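Local coordinates for protein glutathione transferase (Lolium rigidum, PDB 6ZB6) that probably conjugates glutathione to xenobiotics, herbicides among them, as a phi-class transferase, and binds S-(p-nitrobenzyl)glutathione, at residues Val15-Val20 with Asp169-Pro174; Pro56-Gly61 with Lys73-Lys78; Leu86-Asn91 with Gly162-Phe167; Lys145-Tyr150 with Gly189-Val194. All blocks are in the same frame, centred on the assembly; numbering follows the deposited sequence.

Contact 1. Residues Val15-Val20 with Asp169-Pro174; sequences VARVLV and DLNHFP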
loop_
_atom_site.group_PDB
_atom_site.type_symbol
_atom_site.label_atom_id
_atom_site.label_comp_id
_atom_site.label_asym_id
_atom_site.label_seq_id
_atom_site.Cartn_x
_atom_site.Cartn_y
_atom_site.Cartn_z
ATOM N N VAL A 15 2.754 -5.865 3.602
ATOM C CA VAL A 15 3.658 -6.720 2.835
ATOM C C VAL A 15 3.564 -6.388 1.353
ATOM O O VAL A 15 4.581 -6.181 0.674
ATOM C CB VAL A 15 3.350 -8.205 3.095
ATOM C CG1 VAL A 15 4.138 -9.077 2.124
ATOM C CG2 VAL A 15 3.644 -8.579 4.546
ATOM N N ALA A 16 2.330 -6.364 0.823
ATOM C CA ALA A 16 2.103 -6.060 -0.582
ATOM C C ALA A 16 2.752 -4.746 -0.970
ATOM O O ALA A 16 3.268 -4.612 -2.084
ATOM C CB ALA A 16 0.599 -6.000 -0.876
ATOM N N ARG A 17 2.744 -3.767 -0.054
ATOM C CA ARG A 17 3.363 -2.474 -0.339
ATOM C C ARG A 17 4.812 -2.653 -0.789
ATOM O O ARG A 17 5.231 -2.109 -1.818
ATOM C CB ARG A 17 3.270 -1.569 0.897
ATOM C CG ARG A 17 3.894 -0.188 0.705
ATOM C CD ARG A 17 4.186 0.527 2.028
ATOM N NE ARG A 17 3.055 0.485 2.955
ATOM C CZ ARG A 17 1.937 1.198 2.805
ATOM N NH1 ARG A 17 1.810 2.034 1.778
ATOM N NH2 ARG A 17 0.946 1.086 3.684
ATOM N N VAL A 18 5.573 -3.461 -0.043
ATOM C CA VAL A 18 6.968 -3.743 -0.372
ATOM C C VAL A 18 7.078 -4.508 -1.689
ATOM O O VAL A 18 7.926 -4.202 -2.539
ATOM C CB VAL A 18 7.621 -4.524 0.783
ATOM C CG1 VAL A 18 9.088 -4.899 0.443
ATOM C CG2 VAL A 18 7.511 -3.744 2.107
ATOM N N LEU A 19 6.231 -5.520 -1.879
ATOM C CA LEU A 19 6.311 -6.316 -3.099
ATOM C C LEU A 19 6.095 -5.452 -4.336
ATOM O O LEU A 19 6.743 -5.665 -5.365
ATOM C CB LEU A 19 5.301 -7.466 -3.049
ATOM C CG LEU A 19 5.369 -8.391 -1.830
ATOM C CD1 LEU A 19 4.449 -9.608 -1.993
ATOM C CD2 LEU A 19 6.809 -8.823 -1.524
ATOM N N VAL A 20 5.196 -4.468 -4.252
ATOM C CA VAL A 20 5.000 -3.543 -5.366
ATOM C C VAL A 20 6.319 -2.866 -5.735
ATOM O O VAL A 20 6.717 -2.839 -6.905
ATOM C CB VAL A 20 3.907 -2.513 -5.032
ATOM C CG1 VAL A 20 3.964 -1.357 -6.033
ATOM C CG2 VAL A 20 2.500 -3.182 -5.070
ATOM N N ASP A 169 2.102 8.057 -5.066
ATOM C CA ASP A 169 0.938 7.413 -5.692
ATOM C C ASP A 169 0.867 5.936 -5.331
ATOM O O ASP A 169 -0.176 5.445 -4.881
ATOM C CB ASP A 169 0.974 7.562 -7.212
ATOM C CG ASP A 169 1.170 8.989 -7.650
ATOM O OD1 ASP A 169 0.185 9.759 -7.611
ATOM O OD2 ASP A 169 2.310 9.333 -8.021
ATOM N N LEU A 170 1.984 5.216 -5.482
ATOM C CA LEU A 170 1.950 3.767 -5.326
ATOM C C LEU A 170 1.726 3.334 -3.886
ATOM O O LEU A 170 1.238 2.219 -3.664
ATOM C CB LEU A 170 3.221 3.148 -5.905
ATOM C CG LEU A 170 3.444 3.514 -7.380
ATOM C CD1 LEU A 170 4.619 2.736 -7.971
ATOM C CD2 LEU A 170 2.173 3.282 -8.221
ATOM N N ASN A 171 2.060 4.179 -2.897
ATOM C CA ASN A 171 1.741 3.847 -1.512
ATOM C C ASN A 171 0.244 3.775 -1.252
ATOM O O ASN A 171 -0.173 3.183 -0.248
ATOM C CB ASN A 171 2.370 4.867 -0.568
ATOM C CG ASN A 171 3.776 4.465 -0.146
ATOM O OD1 ASN A 171 3.978 3.366 0.362
ATOM N ND2 ASN A 171 4.754 5.344 -0.375
ATOM N N HIS A 172 -0.571 4.363 -2.131
ATOM C CA HIS A 172 -2.021 4.303 -2.037
ATOM C C HIS A 172 -2.595 2.963 -2.479
ATOM O O HIS A 172 -3.768 2.701 -2.203
ATOM C CB HIS A 172 -2.646 5.426 -2.881
ATOM C CG HIS A 172 -2.500 6.791 -2.275
ATOM N ND1 HIS A 172 -1.324 7.513 -2.327
ATOM C CD2 HIS A 172 -3.377 7.554 -1.582
ATOM C CE1 HIS A 172 -1.491 8.668 -1.710
ATOM N NE2 HIS A 172 -2.730 8.721 -1.250
ATOM N N PHE A 173 -1.800 2.098 -3.126
ATOM C CA PHE A 173 -2.382 0.897 -3.730
ATOM C C PHE A 173 -2.920 -0.121 -2.726
ATOM O O PHE A 173 -4.084 -0.534 -2.856
ATOM C CB PHE A 173 -1.377 0.241 -4.675
ATOM C CG PHE A 173 -1.700 -1.189 -4.950
ATOM C CD1 PHE A 173 -2.755 -1.517 -5.801
ATOM C CD2 PHE A 173 -0.999 -2.202 -4.323
ATOM C CE1 PHE A 173 -3.079 -2.830 -6.037
ATOM C CE2 PHE A 173 -1.310 -3.515 -4.548
ATOM C CZ PHE A 173 -2.364 -3.840 -5.416
ATOM N N PRO A 174 -2.135 -0.621 -1.764
ATOM C CA PRO A 174 -2.575 -1.831 -1.038
ATOM C C PRO A 174 -3.877 -1.690 -0.276
ATOM O O PRO A 174 -4.721 -2.595 -0.351
ATOM C CB PRO A 174 -1.407 -2.113 -0.076
ATOM C CG PRO A 174 -0.237 -1.423 -0.689
ATOM C CD PRO A 174 -0.783 -0.196 -1.350
HETATM O O HOH W 1 -0.922 3.129 2.890
HETATM O O HOH W 2 2.517 -0.260 -2.787
#
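R17 reaches across to N171 and makes the direct polar link. Its NH1 donates to N171 OD1 at 2.9 Å; the bond is bent, with an angle of 145° at the hydrogen, and the oxygen lies 22° out of the guanidinium plane. The same NH1 makes a weak bond of 3.1 Å to the backbone O of N171. The arginine leaves its helix with CG anti to the backbone N (chi1 180°) and bends at chi3, which turns its tip in toward the asparagine. Its other nitrogens are engaged as well: NH2 binds N14 OD1, NE binds S68 OG, so the group's rotation is well fixed.

Two waters lie along the polar link. Water 1 accepts from R17 NH2 at 2.9 Å and also lies near N171 O. Water 2 donates to L170 O at 2.9 Å and, weakly, to R17 O, tying the two backbones together.

The apolar contacts lie along the same helix flank. P174 CG rests on R17 CA at 3.8 Å, and its CB faces A16 CB at 4.4 Å. V20 CG2 approaches F173 CD2 obliquely, at 3.7 Å. Helix 205-214 packs on A16 and F173.

Everything that touches here is buried. The arrangement belongs to the domain interface of the glutathione transferase fold, where helix 13-24 of the thioredoxin-like domain lies against the helical domain; the R17 side chain is about 5 Å from the bound S-(p-nitrobenzyl)glutathione.

Contact 2. Residues Pro56-Gly61 with Lys73-Lys78; sequences PAFQDG and KYVLRK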
loop_
_atom_site.group_PDB
_atom_site.type_symbol
_atom_site.label_atom_id
_atom_site.label_comp_id
_atom_site.label_asym_id
_atom_site.label_seq_id
_atom_site.Cartn_x
_atom_site.Cartn_y
_atom_site.Cartn_z
ATOM N N PRO A 56 5.242 -6.388 7.507
ATOM C CA PRO A 56 6.392 -7.182 7.073
ATOM C C PRO A 56 7.603 -7.050 7.981
ATOM O O PRO A 56 7.708 -6.073 8.725
ATOM C CB PRO A 56 6.730 -6.576 5.712
ATOM C CG PRO A 56 6.397 -5.125 5.891
ATOM C CD PRO A 56 5.095 -5.158 6.709
ATOM N N ALA A 57 8.504 -8.019 7.904
ATOM C CA ALA A 57 9.916 -7.767 8.193
ATOM C C ALA A 57 10.695 -8.021 6.909
ATOM O O ALA A 57 10.142 -8.472 5.911
ATOM C CB ALA A 57 10.421 -8.638 9.346
ATOM N N PHE A 58 11.996 -7.767 6.934
ATOM C CA PHE A 58 12.750 -7.771 5.692
ATOM C C PHE A 58 14.195 -8.116 6.001
ATOM O O PHE A 58 14.737 -7.655 7.005
ATOM C CB PHE A 58 12.638 -6.401 5.012
ATOM C CG PHE A 58 13.540 -6.212 3.825
ATOM C CD1 PHE A 58 14.827 -5.693 3.980
ATOM C CD2 PHE A 58 13.092 -6.510 2.554
ATOM C CE1 PHE A 58 15.654 -5.515 2.881
ATOM C CE2 PHE A 58 13.903 -6.314 1.442
ATOM C CZ PHE A 58 15.175 -5.811 1.600
ATOM N N GLN A 59 14.820 -8.914 5.136
ATOM C CA GLN A 59 16.232 -9.244 5.312
ATOM C C GLN A 59 16.972 -9.101 3.988
ATOM O O GLN A 59 16.518 -9.596 2.949
ATOM C CB GLN A 59 16.412 -10.659 5.865
ATOM C CG GLN A 59 17.859 -10.988 6.252
ATOM C CD GLN A 59 18.037 -12.442 6.636
ATOM O OE1 GLN A 59 17.061 -13.189 6.757
ATOM N NE2 GLN A 59 19.289 -12.857 6.836
ATOM N N ASP A 60 18.092 -8.396 4.032
ATOM C CA ASP A 60 19.041 -8.316 2.929
ATOM C C ASP A 60 20.389 -8.677 3.542
ATOM O O ASP A 60 21.035 -7.818 4.140
ATOM C CB ASP A 60 19.060 -6.920 2.324
ATOM C CG ASP A 60 20.019 -6.805 1.154
ATOM O OD1 ASP A 60 20.608 -7.833 0.767
ATOM O OD2 ASP A 60 20.163 -5.689 0.612
ATOM N N GLY A 61 20.801 -9.936 3.412
ATOM C CA GLY A 61 22.047 -10.360 4.030
ATOM C C GLY A 61 21.954 -10.282 5.536
ATOM O O GLY A 61 21.077 -10.909 6.137
ATOM N N LYS A 73 11.655 2.171 0.711
ATOM C CA LYS A 73 12.641 3.154 0.267
ATOM C C LYS A 73 14.029 2.533 0.160
ATOM O O LYS A 73 14.799 2.877 -0.748
ATOM C CB LYS A 73 12.643 4.369 1.201
ATOM C CG LYS A 73 11.391 5.233 1.020
ATOM C CD LYS A 73 11.500 6.575 1.747
ATOM C CE LYS A 73 11.350 6.371 3.256
ATOM N NZ LYS A 73 11.148 7.650 4.013
ATOM N N TYR A 74 14.365 1.605 1.060
ATOM C CA TYR A 74 15.650 0.916 0.938
ATOM C C TYR A 74 15.725 0.139 -0.373
ATOM O O TYR A 74 16.755 0.145 -1.056
ATOM C CB TYR A 74 15.855 -0.025 2.124
ATOM C CG TYR A 74 17.067 -0.918 1.986
ATOM C CD1 TYR A 74 18.329 -0.468 2.379
ATOM C CD2 TYR A 74 16.961 -2.203 1.460
ATOM C CE1 TYR A 74 19.441 -1.272 2.250
ATOM C CE2 TYR A 74 18.079 -3.020 1.328
ATOM C CZ TYR A 74 19.311 -2.549 1.735
ATOM O OH TYR A 74 20.422 -3.346 1.614
ATOM N N VAL A 75 14.638 -0.542 -0.735
ATOM C CA VAL A 75 14.597 -1.265 -2.007
ATOM C C VAL A 75 14.798 -0.309 -3.176
ATOM O O VAL A 75 15.600 -0.567 -4.087
ATOM C CB VAL A 75 13.269 -2.034 -2.137
ATOM C CG1 VAL A 75 13.016 -2.398 -3.598
ATOM C CG2 VAL A 75 13.297 -3.271 -1.258
ATOM N N LEU A 76 14.067 0.806 -3.177
ATOM C CA LEU A 76 14.142 1.745 -4.293
ATOM C C LEU A 76 15.540 2.325 -4.447
ATOM O O LEU A 76 16.013 2.536 -5.574
ATOM C CB LEU A 76 13.123 2.859 -4.097
ATOM C CG LEU A 76 11.672 2.360 -4.200
ATOM C CD1 LEU A 76 10.714 3.472 -3.840
ATOM C CD2 LEU A 76 11.384 1.781 -5.581
ATOM N N ARG A 77 16.216 2.591 -3.326
ATOM C CA ARG A 77 17.563 3.146 -3.393
ATOM C C ARG A 77 18.581 2.089 -3.787
ATOM O O ARG A 77 19.438 2.337 -4.647
ATOM C CB ARG A 77 17.933 3.775 -2.048
ATOM C CG ARG A 77 17.171 5.051 -1.742
ATOM C CD ARG A 77 17.314 5.440 -0.272
ATOM N NE ARG A 77 16.439 6.566 0.031
ATOM C CZ ARG A 77 15.904 6.812 1.223
ATOM N NH1 ARG A 77 16.172 6.016 2.252
ATOM N NH2 ARG A 77 15.106 7.864 1.384
ATOM N N LYS A 78 18.498 0.905 -3.180
ATOM C CA LYS A 78 19.457 -0.150 -3.494
ATOM C C LYS A 78 19.430 -0.493 -4.976
ATOM O O LYS A 78 20.478 -0.602 -5.620
ATOM C CB LYS A 78 19.169 -1.397 -2.655
ATOM C CG LYS A 78 20.171 -2.530 -2.894
ATOM C CD LYS A 78 19.743 -3.810 -2.211
ATOM C CE LYS A 78 20.825 -4.865 -2.326
ATOM N NZ LYS A 78 20.241 -6.214 -2.203
HETATM O O HOH W 3 20.653 -8.841 -1.970
#
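F58 and D60 of strand 57-60 meet Y74, V75 and K78 of helix 68-78 in the beta-beta-alpha half of the thioredoxin-like domain. The polar end centres on one oxygen, D60 OD2. Y74 OH donates to D60 OD2 at 2.6 Å, on the anti side of the carboxylate, with OD2 in the plane of the tyrosine ring. K78 NZ forms a salt bridge with the same OD2 at 2.9 Å, coming from the other face of the carboxylate, so two donors grip the atom from opposite faces. The lysine is fully extended, with CG anti to the backbone N (chi1 -178°), and meets the aspartate tip to tip. Water 3 completes a bridge, donating to D60 OD1 and accepting from K78 NZ at 2.7 Å. The paired lysine and hydroxyl would be expected to keep D60 ionised.

Strand and helix run in nearly the same direction, at 27°, with their axes 11.4 Å apart, as expected for a helix laid on the sheet after the hairpin of strands 57-60 and 63-66. P56, just before the strand, follows a cis peptide bond and touches the bound S-(p-nitrobenzyl)glutathione; it is the cis-proline of the thioredoxin fold. Deeper in, the F58 ring packs between sheet and helix. Its CE1 lies 3.8 Å from Y74 CE2, the ring planes 68° apart, and its CE2 is 4.1 Å from V75 CG2. L65 of the neighbouring strand also packs on both F58 and Y74.

Contact 3. Residues Leu86-Asn91 with Gly162-Phe167; sequences LLREGN and GDFVSF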
loop_
_atom_site.group_PDB
_atom_site.type_symbol
_atom_site.label_atom_id
_atom_site.label_comp_id
_atom_site.label_asym_id
_atom_site.label_seq_id
_atom_site.Cartn_x
_atom_site.Cartn_y
_atom_site.Cartn_z
ATOM N N LEU A 86 11.212 6.757 -8.571
ATOM C CA LEU A 86 9.980 6.994 -7.828
ATOM C C LEU A 86 10.165 7.953 -6.663
ATOM O O LEU A 86 9.172 8.500 -6.168
ATOM C CB LEU A 86 9.412 5.668 -7.316
ATOM C CG LEU A 86 8.914 4.745 -8.431
ATOM C CD1 LEU A 86 8.615 3.344 -7.927
ATOM C CD2 LEU A 86 7.669 5.359 -9.084
ATOM N N LEU A 87 11.403 8.178 -6.217
ATOM C CA LEU A 87 11.647 9.053 -5.077
ATOM C C LEU A 87 12.076 10.460 -5.471
ATOM O O LEU A 87 11.889 11.391 -4.678
ATOM C CB LEU A 87 12.710 8.438 -4.156
ATOM C CG LEU A 87 12.278 7.135 -3.468
ATOM C CD1 LEU A 87 13.424 6.527 -2.668
ATOM C CD2 LEU A 87 11.058 7.346 -2.574
ATOM N N ARG A 88 12.664 10.635 -6.652
ATOM C CA ARG A 88 13.053 11.958 -7.144
ATOM C C ARG A 88 14.103 12.610 -6.254
ATOM O O ARG A 88 14.141 13.834 -6.109
ATOM C CB ARG A 88 11.828 12.864 -7.282
ATOM C CG ARG A 88 10.807 12.291 -8.225
ATOM C CD ARG A 88 11.355 12.492 -9.614
ATOM N NE ARG A 88 10.792 11.607 -10.616
ATOM C CZ ARG A 88 10.460 12.013 -11.832
ATOM N NH1 ARG A 88 10.625 13.286 -12.166
ATOM N NH2 ARG A 88 9.960 11.158 -12.704
ATOM N N GLU A 89 14.973 11.805 -5.648
ATOM C CA GLU A 89 15.877 12.345 -4.641
ATOM C C GLU A 89 16.970 13.231 -5.235
ATOM O O GLU A 89 17.590 14.007 -4.497
ATOM C CB GLU A 89 16.468 11.194 -3.823
ATOM C CG GLU A 89 15.393 10.530 -2.979
ATOM C CD GLU A 89 15.920 9.487 -2.010
ATOM O OE1 GLU A 89 16.688 8.600 -2.432
ATOM O OE2 GLU A 89 15.535 9.549 -0.827
ATOM N N GLY A 90 17.206 13.160 -6.541
ATOM C CA GLY A 90 18.137 14.097 -7.147
ATOM C C GLY A 90 17.600 15.499 -7.354
ATOM O O GLY A 90 18.368 16.398 -7.706
ATOM N N ASN A 91 16.302 15.710 -7.141
ATOM C CA ASN A 91 15.657 17.001 -7.354
ATOM C C ASN A 91 14.934 17.399 -6.073
ATOM O O ASN A 91 13.925 16.789 -5.716
ATOM C CB ASN A 91 14.686 16.928 -8.526
ATOM C CG ASN A 91 14.076 18.269 -8.863
ATOM O OD1 ASN A 91 13.314 18.837 -8.079
ATOM N ND2 ASN A 91 14.407 18.784 -10.037
ATOM N N GLY A 162 2.969 15.621 -9.167
ATOM C CA GLY A 162 3.206 16.331 -10.402
ATOM C C GLY A 162 2.927 15.431 -11.588
ATOM O O GLY A 162 2.161 14.474 -11.490
ATOM N N ASP A 163 3.562 15.745 -12.718
ATOM C CA ASP A 163 3.362 15.002 -13.960
ATOM C C ASP A 163 4.234 13.753 -14.047
ATOM O O ASP A 163 4.818 13.459 -15.092
ATOM C CB ASP A 163 3.615 15.940 -15.141
ATOM C CG ASP A 163 3.316 15.293 -16.481
ATOM O OD1 ASP A 163 4.226 15.267 -17.339
ATOM O OD2 ASP A 163 2.187 14.782 -16.659
ATOM N N PHE A 164 4.359 13.011 -12.949
ATOM C CA PHE A 164 5.123 11.775 -12.946
ATOM C C PHE A 164 4.610 10.895 -11.816
ATOM O O PHE A 164 4.251 11.393 -10.745
ATOM C CB PHE A 164 6.628 12.041 -12.774
ATOM C CG PHE A 164 6.961 12.863 -11.557
ATOM C CD1 PHE A 164 7.006 14.248 -11.632
ATOM C CD2 PHE A 164 7.217 12.252 -10.336
ATOM C CE1 PHE A 164 7.306 15.006 -10.509
ATOM C CE2 PHE A 164 7.513 12.998 -9.220
ATOM C CZ PHE A 164 7.564 14.378 -9.305
ATOM N N VAL A 165 4.565 9.590 -12.068
ATOM C CA VAL A 165 4.198 8.658 -11.020
ATOM C C VAL A 165 5.340 8.617 -10.018
ATOM O O VAL A 165 6.509 8.799 -10.373
ATOM C CB VAL A 165 3.887 7.265 -11.606
ATOM C CG1 VAL A 165 5.136 6.585 -12.140
ATOM C CG2 VAL A 165 3.171 6.387 -10.596
ATOM N N SER A 166 5.003 8.420 -8.749
ATOM C CA SER A 166 6.005 8.484 -7.694
ATOM C C SER A 166 5.617 7.552 -6.560
ATOM O O SER A 166 4.547 6.940 -6.570
ATOM C CB SER A 166 6.180 9.931 -7.215
ATOM O OG SER A 166 5.155 10.291 -6.304
ATOM N N PHE A 167 6.542 7.421 -5.598
ATOM C CA PHE A 167 6.328 6.770 -4.310
ATOM C C PHE A 167 4.989 7.157 -3.689
ATOM O O PHE A 167 4.294 6.312 -3.117
ATOM C CB PHE A 167 7.485 7.167 -3.375
ATOM C CG PHE A 167 7.657 6.296 -2.161
ATOM C CD1 PHE A 167 7.852 4.932 -2.281
ATOM C CD2 PHE A 167 7.695 6.871 -0.884
ATOM C CE1 PHE A 167 8.057 4.131 -1.139
ATOM C CE2 PHE A 167 7.902 6.086 0.266
ATOM C CZ PHE A 167 8.084 4.714 0.137
HETATM O O HOH W 4 8.398 8.610 -11.986
#
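R88 lays its guanidinium flat on the F164 ring, the planes only 11° apart and CZ 3.9 Å from the ring centroid: a cation-pi stack in which the two side chains slide past each other in opposite directions. NH2 extends over the ring's root, 3.4 Å from F164 CB. The bend of the arginine chain at chi2 (-75°) folds it back over the ring, with CG 3.5 Å from F164 CE2. A second face is used at F167, where L87 CD2 makes a CH-pi contact 4.0 Å from the ring centroid. Between them the backbones join: F167 N donates to L86 O at 2.9 Å, almost straight at 178°.

In the next shell, a salt bridge from R88 NH1 to E94 holds the guanidinium in place, and water 4 spans R88 NH2 and V165 O. S166 is an N-cap whose OG takes A168 N, while D169 OD2 receives S166 N, much like the N-capping box known from glutathione transferases. D85 and L87 form a sodium site.

Both segments are loops, the first leading from helix 68-78 into helix 92-127 and the second into helix 167-170; F167 is covered by helices 68-78 and 92-127, and L86 by helix 13-24.

Contact 4. Residues Lys145-Tyr150 with Gly189-Val194; sequences KVLEVY and GSYPHV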
loop_
_atom_site.group_PDB
_atom_site.type_symbol
_atom_site.label_atom_id
_atom_site.label_comp_id
_atom_site.label_asym_id
_atom_site.label_seq_id
_atom_site.Cartn_x
_atom_site.Cartn_y
_atom_site.Cartn_z
ATOM N N LYS A 145 -14.435 13.870 2.090
ATOM C CA LYS A 145 -13.775 15.172 2.151
ATOM C C LYS A 145 -12.348 15.083 1.631
ATOM O O LYS A 145 -11.896 15.957 0.883
ATOM C CB LYS A 145 -13.794 15.717 3.581
ATOM C CG LYS A 145 -15.180 16.104 4.097
ATOM C CD LYS A 145 -15.947 16.962 3.097
ATOM C CE LYS A 145 -17.413 17.138 3.511
ATOM N NZ LYS A 145 -18.345 17.237 2.339
ATOM N N VAL A 146 -11.625 14.032 2.013
ATOM C CA VAL A 146 -10.290 13.795 1.461
ATOM C C VAL A 146 -10.361 13.688 -0.060
ATOM O O VAL A 146 -9.564 14.295 -0.788
ATOM C CB VAL A 146 -9.675 12.526 2.083
ATOM C CG1 VAL A 146 -8.346 12.167 1.395
ATOM C CG2 VAL A 146 -9.480 12.704 3.572
ATOM N N LEU A 147 -11.322 12.913 -0.566
ATOM C CA LEU A 147 -11.374 12.683 -2.004
ATOM C C LEU A 147 -11.675 13.967 -2.767
ATOM O O LEU A 147 -11.168 14.150 -3.877
ATOM C CB LEU A 147 -12.405 11.594 -2.330
ATOM C CG LEU A 147 -11.966 10.173 -1.925
ATOM C CD1 LEU A 147 -13.070 9.158 -2.295
ATOM C CD2 LEU A 147 -10.656 9.802 -2.589
ATOM N N GLU A 148 -12.464 14.876 -2.186
ATOM C CA GLU A 148 -12.660 16.183 -2.806
ATOM C C GLU A 148 -11.334 16.911 -3.017
ATOM O O GLU A 148 -11.144 17.571 -4.046
ATOM C CB GLU A 148 -13.608 17.029 -1.958
ATOM C CG GLU A 148 -15.072 16.528 -2.045
ATOM C CD GLU A 148 -16.015 17.221 -1.073
ATOM O OE1 GLU A 148 -15.615 18.229 -0.451
ATOM O OE2 GLU A 148 -17.161 16.740 -0.923
ATOM N N VAL A 149 -10.410 16.809 -2.055
ATOM C CA VAL A 149 -9.096 17.426 -2.226
ATOM C C VAL A 149 -8.297 16.699 -3.301
ATOM O O VAL A 149 -7.650 17.331 -4.148
ATOM C CB VAL A 149 -8.339 17.452 -0.885
ATOM C CG1 VAL A 149 -6.920 17.976 -1.085
ATOM C CG2 VAL A 149 -9.101 18.285 0.146
ATOM N N TYR A 150 -8.322 15.360 -3.289
ATOM C CA TYR A 150 -7.607 14.607 -4.317
ATOM C C TYR A 150 -8.150 14.929 -5.700
ATOM O O TYR A 150 -7.390 15.049 -6.670
ATOM C CB TYR A 150 -7.721 13.102 -4.050
ATOM C CG TYR A 150 -6.677 12.534 -3.091
ATOM C CD1 TYR A 150 -6.510 13.063 -1.811
ATOM C CD2 TYR A 150 -5.893 11.451 -3.456
ATOM C CE1 TYR A 150 -5.573 12.534 -0.932
ATOM C CE2 TYR A 150 -4.944 10.915 -2.578
ATOM C CZ TYR A 150 -4.800 11.455 -1.319
ATOM O OH TYR A 150 -3.852 10.931 -0.465
ATOM N N GLY A 189 -16.070 6.498 -8.410
ATOM C CA GLY A 189 -16.686 6.959 -9.638
ATOM C C GLY A 189 -17.300 8.340 -9.551
ATOM O O GLY A 189 -17.572 8.953 -10.590
ATOM N N SER A 190 -17.549 8.839 -8.343
ATOM C CA SER A 190 -18.058 10.196 -8.183
ATOM C C SER A 190 -16.967 11.253 -8.281
ATOM O O SER A 190 -17.279 12.454 -8.292
ATOM C CB SER A 190 -18.800 10.310 -6.847
ATOM O OG SER A 190 -20.042 9.618 -6.935
ATOM N N TYR A 191 -15.707 10.831 -8.370
ATOM C CA TYR A 191 -14.546 11.721 -8.420
ATOM C C TYR A 191 -13.761 11.327 -9.667
ATOM O O TYR A 191 -12.819 10.529 -9.595
ATOM C CB TYR A 191 -13.717 11.596 -7.134
ATOM C CG TYR A 191 -14.563 11.736 -5.873
ATOM C CD1 TYR A 191 -14.741 12.979 -5.263
ATOM C CD2 TYR A 191 -15.184 10.636 -5.300
ATOM C CE1 TYR A 191 -15.525 13.116 -4.124
ATOM C CE2 TYR A 191 -15.973 10.765 -4.161
ATOM C CZ TYR A 191 -16.140 12.005 -3.581
ATOM O OH TYR A 191 -16.922 12.138 -2.456
ATOM N N PRO A 192 -14.160 11.824 -10.843
ATOM C CA PRO A 192 -13.621 11.259 -12.096
ATOM C C PRO A 192 -12.102 11.356 -12.228
ATOM O O PRO A 192 -11.483 10.440 -12.789
ATOM C CB PRO A 192 -14.348 12.067 -13.183
ATOM C CG PRO A 192 -14.829 13.304 -12.496
ATOM C CD PRO A 192 -15.152 12.884 -11.096
ATOM N N HIS A 193 -11.477 12.428 -11.741
ATOM C CA HIS A 193 -10.020 12.508 -11.827
ATOM C C HIS A 193 -9.353 11.531 -10.869
ATOM O O HIS A 193 -8.292 10.986 -11.180
ATOM C CB HIS A 193 -9.532 13.930 -11.547
ATOM C CG HIS A 193 -9.918 14.906 -12.606
ATOM N ND1 HIS A 193 -11.113 15.586 -12.579
ATOM C CD2 HIS A 193 -9.280 15.307 -13.729
ATOM C CE1 HIS A 193 -11.194 16.374 -13.637
ATOM N NE2 HIS A 193 -10.097 16.218 -14.354
ATOM N N VAL A 194 -9.952 11.314 -9.696
ATOM C CA VAL A 194 -9.436 10.298 -8.783
ATOM C C VAL A 194 -9.580 8.912 -9.395
ATOM O O VAL A 194 -8.653 8.102 -9.350
ATOM C CB VAL A 194 -10.138 10.378 -7.413
ATOM C CG1 VAL A 194 -9.547 9.334 -6.456
ATOM C CG2 VAL A 194 -9.987 11.771 -6.820
HETATM O O HOH W 5 -17.864 14.437 -1.757
#
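L147 and Y191 form the tight part of this contact, in the all-helical domain of the glutathione transferase fold, where helix 133-156 packs against the start of helix 192-202. The face of the Y191 ring sits squarely on L147 CB, which lies 3.8 Å from the centroid and just 6° off the ring normal, a CH-pi contact. The leucine crosses the tyrosine at about a right angle and sends CD1 to the rim, 3.8 Å from Y191 CE2. CB of Y191, the N-cap residue, already points at helix 133-156, and CG anti to the carbonyl carbon (chi1 -51°) carries the ring on over L147.

One turn further along each helix, V194 takes over. Its CG1 meets L147 CD2 at 4.1 Å, and CG2 presses on Y150 CB at 3.8 Å. The Y150 ring itself leads away, to a hydrogen bond between its OH and H172 NE2, and Y109 of helix 92-127 packs against both L147 and Y150. This side is buried.

Outward the packing gives way to solvent. E148, an exposed residue, grazes the edge of the Y191 ring with CG, 4.0 Å from CE1, and its carboxylate also makes a long salt bridge with K145 within the same helix. The tyrosine hydroxyl and this acid meet through water rather than directly: water 5 lies 2.6 Å from Y191 OH and 2.5 Å from E148 OE2.

From the N terminus, helix 13-24 opens the long loop that contact 1 closes 149 residues later, joining the thioredoxin-like domain to the helical one. Contacts 2 and 3 both fall within that span, one after the other: contact 2 closes a short loop between strand 57-60 and helix 68-78, and contact 3 then ties the linker after that helix to the loop leading into helix 167-170. These two are joined by the R77-E89 salt bridge and by L76 packing on F167. Contact 4 opens inside the loops of contacts 1 and 3 and closes beyond them, so it crosses both. It touches contact 1 through one side-chain pair, whereas the centres of contacts 2 and 4 are about 33 Å apart.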